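Local coordinates for protein putative tryptophan halogenase (Xanthomonas campestris pv. campestris, PDB 6Y1W) that is a flavin-dependent halogenase, probably using FAD in a monooxygenase-type reaction to halogenate an aromatic substrate, at residues 26-39 against 351-365. Residues are numbered along the deposited sequence; the frame is centred on the assembly and turned at random. Where two conformers were deposited one is given.
Sequences TAGWMAAAALSKLL and IHLIQRGIVRLLQTF
I358 and M30 meet where two helices running in the same general direction pack, one of them the first helix of the Rossmann-type fold that probably binds FAD, which follows strand 18-22. The axes of 26-39 and 351-363 approach to 9.8 Å at a signed crossing angle of -32°, and the contacts are between apolar side chains, with some methyls resting on backbone atoms. Two knobs-into-holes fits define it, one from each helix. M30 enters a hole formed by I351, I354, Q355 and I358; its chain crosses I351 and I354 at about a right angle, SD lying 3.8 Å from I354 CG2. A bend at chi3 (70°) brings CE against the O of I351 and the CB of Q355. In return, L362 enters the hole among A34, L35, L38 and L39: its CD1 meets the CB of A34, while CD2 lies 3.6 Å from L35 CD1. Between the two knobs, alanines permit close approach, with A34 CB only 3.5 Å from I358 CG2, tighter than usual van der Waals contact. I358 CD1 reaches the backbone, 3.3 Å from A31 N. At the N-terminal ends, T26 CG2 packs on I351 CG1; T26, A27 and I351 are predicted FAD-binding residues, and backbone nitrogens of T26 and A27 hydrogen-bond a tartrate, probably from the crystallisation liquor. H460 of the second subunit hydrogen-bonds to the L362 carbonyl. Beyond the helix, the F365 ring presents one face to L39, whose CD1 makes a CH-pi contact 3.9 Å from the ring centroid, 24° off the normal.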
loop_
_atom_site.group_PDB
_atom_site.type_symbol
_atom_site.label_atom_id
_atom_site.label_comp_id
_atom_site.label_asym_id
_atom_site.label_seq_id
_atom_site.Cartn_x
_atom_site.Cartn_y
_atom_site.Cartn_z
ATOM N N THR A 26 -0.672 -5.603 28.745
ATOM C CA THR A 26 0.032 -5.452 27.484
ATOM C C THR A 26 -0.282 -4.110 26.822
ATOM O O THR A 26 0.593 -3.416 26.295
ATOM C CB THR A 26 -0.393 -6.611 26.593
ATOM O OG1 THR A 26 -0.260 -7.843 27.337
ATOM C CG2 THR A 26 0.421 -6.643 25.365
ATOM N N ALA A 27 -1.573 -3.777 26.762
ATOM C CA ALA A 27 -1.938 -2.566 26.020
ATOM C C ALA A 27 -1.340 -1.328 26.664
ATOM O O ALA A 27 -0.759 -0.474 25.983
ATOM C CB ALA A 27 -3.460 -2.430 25.924
ATOM N N GLY A 28 -1.500 -1.212 27.977
ATOM C CA GLY A 28 -1.061 -0.003 28.661
ATOM C C GLY A 28 0.449 0.134 28.635
ATOM O O GLY A 28 0.976 1.241 28.383
ATOM N N TRP A 29 1.163 -0.974 28.888
ATOM C CA TRP A 29 2.617 -0.837 28.978
ATOM C C TRP A 29 3.270 -0.835 27.608
ATOM O O TRP A 29 4.353 -0.264 27.457
ATOM C CB TRP A 29 3.214 -1.915 29.909
ATOM C CG TRP A 29 2.886 -1.620 31.367
ATOM C CD1 TRP A 29 2.050 -2.329 32.182
ATOM C CD2 TRP A 29 3.350 -0.505 32.145
ATOM N NE1 TRP A 29 1.991 -1.738 33.422
ATOM C CE2 TRP A 29 2.768 -0.609 33.417
ATOM C CE3 TRP A 29 4.203 0.566 31.877
ATOM C CZ2 TRP A 29 3.006 0.328 34.433
ATOM C CZ3 TRP A 29 4.439 1.489 32.867
ATOM C CH2 TRP A 29 3.837 1.370 34.139
ATOM N N MET A 30 2.671 -1.450 26.582
ATOM C CA MET A 30 3.191 -1.212 25.236
ATOM C C MET A 30 3.039 0.259 24.865
ATOM O O MET A 30 3.930 0.842 24.238
ATOM C CB MET A 30 2.483 -2.092 24.195
ATOM C CG MET A 30 2.893 -3.527 24.151
ATOM S SD MET A 30 1.956 -4.560 22.978
ATOM C CE MET A 30 2.558 -3.902 21.418
ATOM N N ALA A 31 1.913 0.873 25.225
ATOM C CA ALA A 31 1.714 2.288 24.906
ATOM C C ALA A 31 2.684 3.156 25.693
ATOM O O ALA A 31 3.305 4.077 25.144
ATOM C CB ALA A 31 0.263 2.681 25.214
ATOM N N ALA A 32 2.818 2.876 26.994
ATOM C CA ALA A 32 3.736 3.653 27.816
ATOM C C ALA A 32 5.152 3.534 27.301
ATOM O O ALA A 32 5.907 4.507 27.321
ATOM C CB ALA A 32 3.686 3.178 29.266
ATOM N N ALA A 33 5.537 2.333 26.866
ATOM C CA ALA A 33 6.913 2.107 26.433
ATOM C C ALA A 33 7.235 2.900 25.182
ATOM O O ALA A 33 8.262 3.593 25.118
ATOM C CB ALA A 33 7.135 0.601 26.193
ATOM N N ALA A 34 6.376 2.806 24.159
ATOM C CA ALA A 34 6.657 3.506 22.912
ATOM C C ALA A 34 6.550 5.018 23.092
ATOM O O ALA A 34 7.376 5.760 22.540
ATOM C CB ALA A 34 5.698 3.032 21.815
ATOM N N LEU A 35 5.527 5.482 23.828
ATOM C CA LEU A 35 5.342 6.924 23.995
ATOM C C LEU A 35 6.485 7.527 24.802
ATOM O O LEU A 35 6.973 8.616 24.466
ATOM C CB LEU A 35 3.995 7.202 24.675
ATOM C CG LEU A 35 3.651 8.658 24.934
ATOM C CD1 LEU A 35 3.541 9.355 23.555
ATOM C CD2 LEU A 35 2.311 8.751 25.721
ATOM N N SER A 36 6.929 6.838 25.870
ATOM C CA SER A 36 7.981 7.409 26.704
ATOM C C SER A 36 9.330 7.347 26.003
ATOM O O SER A 36 10.132 8.285 26.121
ATOM C CB SER A 36 8.033 6.722 28.081
ATOM O OG SER A 36 8.489 5.360 27.981
ATOM N N LYS A 37 9.590 6.269 25.256
ATOM C CA LYS A 37 10.823 6.180 24.470
ATOM C C LYS A 37 10.962 7.374 23.535
ATOM O O LYS A 37 11.986 8.071 23.549
ATOM C CB LYS A 37 10.844 4.860 23.676
ATOM C CG LYS A 37 11.750 4.886 22.390
ATOM C CD LYS A 37 13.189 4.921 22.747
ATOM C CE LYS A 37 14.075 4.830 21.494
ATOM N NZ LYS A 37 15.440 4.772 21.961
ATOM N N LEU A 38 9.892 7.690 22.791
ATOM C CA LEU A 38 9.976 8.704 21.743
ATOM C C LEU A 38 9.809 10.119 22.285
ATOM O O LEU A 38 10.525 11.025 21.856
ATOM C CB LEU A 38 8.927 8.435 20.664
ATOM C CG LEU A 38 8.939 9.374 19.470
ATOM C CD1 LEU A 38 10.133 9.125 18.655
ATOM C CD2 LEU A 38 7.664 9.179 18.658
ATOM N N LEU A 39 8.852 10.337 23.208
ATOM C CA LEU A 39 8.442 11.684 23.589
ATOM C C LEU A 39 8.522 11.929 25.096
ATOM O O LEU A 39 8.031 12.961 25.564
ATOM C CB LEU A 39 7.008 11.975 23.083
ATOM C CG LEU A 39 6.889 12.045 21.556
ATOM C CD1 LEU A 39 5.442 12.201 21.094
ATOM C CD2 LEU A 39 7.720 13.221 21.049
ATOM N N ILE A 351 -1.766 -8.590 19.904
ATOM C CA ILE A 351 -0.679 -7.654 20.186
ATOM C C ILE A 351 -0.384 -6.754 18.993
ATOM O O ILE A 351 -0.067 -5.567 19.169
ATOM C CB ILE A 351 0.542 -8.448 20.687
ATOM C CG1 ILE A 351 0.313 -8.761 22.168
ATOM C CG2 ILE A 351 1.864 -7.645 20.506
ATOM C CD1 ILE A 351 1.353 -9.718 22.756
ATOM N N HIS A 352 -0.536 -7.270 17.777
ATOM C CA HIS A 352 -0.349 -6.467 16.572
ATOM C C HIS A 352 -1.312 -5.291 16.540
ATOM O O HIS A 352 -0.936 -4.172 16.164
ATOM C CB HIS A 352 -0.546 -7.366 15.357
ATOM C CG HIS A 352 -0.683 -6.601 14.082
ATOM N ND1 HIS A 352 0.407 -6.179 13.350
ATOM C CD2 HIS A 352 -1.781 -6.196 13.402
ATOM C CE1 HIS A 352 -0.015 -5.543 12.264
ATOM N NE2 HIS A 352 -1.341 -5.550 12.271
ATOM N N LEU A 353 -2.575 -5.530 16.908
ATOM C CA LEU A 353 -3.538 -4.445 16.851
ATOM C C LEU A 353 -3.254 -3.390 17.903
ATOM O O LEU A 353 -3.506 -2.216 17.651
ATOM C CB LEU A 353 -4.960 -4.981 17.001
ATOM C CG LEU A 353 -5.426 -5.639 15.695
ATOM C CD1 LEU A 353 -6.637 -6.531 15.984
ATOM C CD2 LEU A 353 -5.726 -4.637 14.579
ATOM N N ILE A 354 -2.721 -3.783 19.065
ATOM C CA ILE A 354 -2.233 -2.792 20.030
ATOM C C ILE A 354 -1.106 -1.975 19.414
ATOM O O ILE A 354 -1.100 -0.735 19.464
ATOM C CB ILE A 354 -1.769 -3.488 21.324
ATOM C CG1 ILE A 354 -2.974 -4.116 22.041
ATOM C CG2 ILE A 354 -1.137 -2.429 22.256
ATOM C CD1 ILE A 354 -2.560 -5.095 23.181
ATOM N N GLN A 355 -0.108 -2.667 18.847
ATOM C CA GLN A 355 1.038 -1.987 18.259
ATOM C C GLN A 355 0.601 -1.025 17.168
ATOM O O GLN A 355 1.094 0.110 17.102
ATOM C CB GLN A 355 2.008 -3.010 17.678
ATOM C CG GLN A 355 3.018 -2.389 16.722
ATOM C CD GLN A 355 4.022 -3.412 16.220
ATOM O OE1 GLN A 355 4.209 -4.490 16.842
ATOM N NE2 GLN A 355 4.722 -3.076 15.130
ATOM N N ARG A 356 -0.333 -1.453 16.296
ATOM C CA ARG A 356 -0.768 -0.536 15.230
ATOM C C ARG A 356 -1.402 0.724 15.808
ATOM O O ARG A 356 -1.171 1.833 15.309
ATOM C CB ARG A 356 -1.769 -1.213 14.286
ATOM C CG ARG A 356 -1.163 -2.340 13.459
ATOM C CD ARG A 356 -0.055 -1.841 12.502
ATOM N NE ARG A 356 -0.591 -0.778 11.666
ATOM C CZ ARG A 356 0.022 0.375 11.422
ATOM N NH1 ARG A 356 1.215 0.635 11.960
ATOM N NH2 ARG A 356 -0.576 1.279 10.642
ATOM N N GLY A 357 -2.236 0.577 16.832
ATOM C CA GLY A 357 -2.868 1.749 17.414
ATOM C C GLY A 357 -1.830 2.699 17.985
ATOM O O GLY A 357 -1.975 3.922 17.889
ATOM N N ILE A 358 -0.780 2.145 18.598
ATOM C CA ILE A 358 0.275 2.962 19.216
ATOM C C ILE A 358 1.123 3.643 18.139
ATOM O O ILE A 358 1.389 4.860 18.187
ATOM C CB ILE A 358 1.161 2.075 20.119
ATOM C CG1 ILE A 358 0.378 1.558 21.316
ATOM C CG2 ILE A 358 2.442 2.861 20.563
ATOM C CD1 ILE A 358 1.072 0.371 22.024
ATOM N N VAL A 359 1.618 2.853 17.190
ATOM C CA VAL A 359 2.478 3.382 16.143
ATOM C C VAL A 359 1.728 4.425 15.331
ATOM O O VAL A 359 2.273 5.486 14.998
ATOM C CB VAL A 359 3.005 2.241 15.252
ATOM C CG1 VAL A 359 3.718 2.814 13.979
ATOM C CG2 VAL A 359 3.992 1.402 16.058
ATOM N N ARG A 360 0.461 4.161 15.021
ATOM C CA ARG A 360 -0.299 5.155 14.267
ATOM C C ARG A 360 -0.459 6.435 15.068
ATOM O O ARG A 360 -0.359 7.533 14.506
ATOM C CB ARG A 360 -1.675 4.616 13.880
ATOM C CG ARG A 360 -2.374 5.512 12.850
ATOM C CD ARG A 360 -3.809 5.056 12.633
ATOM N NE ARG A 360 -3.841 3.627 12.298
ATOM C CZ ARG A 360 -4.366 2.681 13.071
ATOM N NH1 ARG A 360 -4.927 2.964 14.244
ATOM N NH2 ARG A 360 -4.311 1.416 12.650
ATOM N N LEU A 361 -0.682 6.311 16.389
ATOM C CA LEU A 361 -0.803 7.503 17.241
ATOM C C LEU A 361 0.499 8.290 17.232
ATOM O O LEU A 361 0.495 9.528 17.158
ATOM C CB LEU A 361 -1.129 7.102 18.677
ATOM C CG LEU A 361 -1.254 8.256 19.699
ATOM C CD1 LEU A 361 -2.216 9.376 19.254
ATOM C CD2 LEU A 361 -1.719 7.687 21.075
ATOM N N LEU A 362 1.634 7.586 17.373
ATOM C CA LEU A 362 2.908 8.305 17.387
ATOM C C LEU A 362 3.171 8.981 16.037
ATOM O O LEU A 362 3.773 10.071 15.980
ATOM C CB LEU A 362 4.038 7.342 17.771
ATOM C CG LEU A 362 3.946 6.946 19.247
ATOM C CD1 LEU A 362 5.037 5.910 19.612
ATOM C CD2 LEU A 362 4.015 8.162 20.171
ATOM N N GLN A 363 2.738 8.360 14.943
ATOM C CA GLN A 363 2.916 8.992 13.636
ATOM C C GLN A 363 1.991 10.179 13.414
ATOM O O GLN A 363 2.235 10.958 12.486
ATOM C CB GLN A 363 2.720 7.950 12.524
ATOM C CG GLN A 363 3.879 6.985 12.489
ATOM C CD GLN A 363 3.711 5.920 11.474
ATOM O OE1 GLN A 363 2.604 5.471 11.224
ATOM N NE2 GLN A 363 4.819 5.451 10.918
ATOM N N THR A 364 0.961 10.349 14.232
ATOM C CA THR A 364 0.085 11.515 14.131
ATOM C C THR A 364 0.001 12.239 15.468
ATOM O O THR A 364 -1.023 12.840 15.812
ATOM C CB THR A 364 -1.308 11.125 13.639
ATOM O OG1 THR A 364 -2.078 12.315 13.392
ATOM C CG2 THR A 364 -2.000 10.279 14.666
ATOM N N PHE A 365 1.105 12.220 16.235
ATOM C CA PHE A 365 1.000 12.644 17.615
ATOM C C PHE A 365 0.658 14.132 17.691
ATOM O O PHE A 365 1.258 14.935 16.975
ATOM C CB PHE A 365 2.268 12.359 18.450
ATOM C CG PHE A 365 1.964 12.376 19.919
ATOM C CD1 PHE A 365 1.374 11.264 20.528
ATOM C CD2 PHE A 365 2.076 13.547 20.650
ATOM C CE1 PHE A 365 0.998 11.313 21.855
ATOM C CE2 PHE A 365 1.710 13.574 21.985
ATOM C CZ PHE A 365 1.159 12.465 22.576
#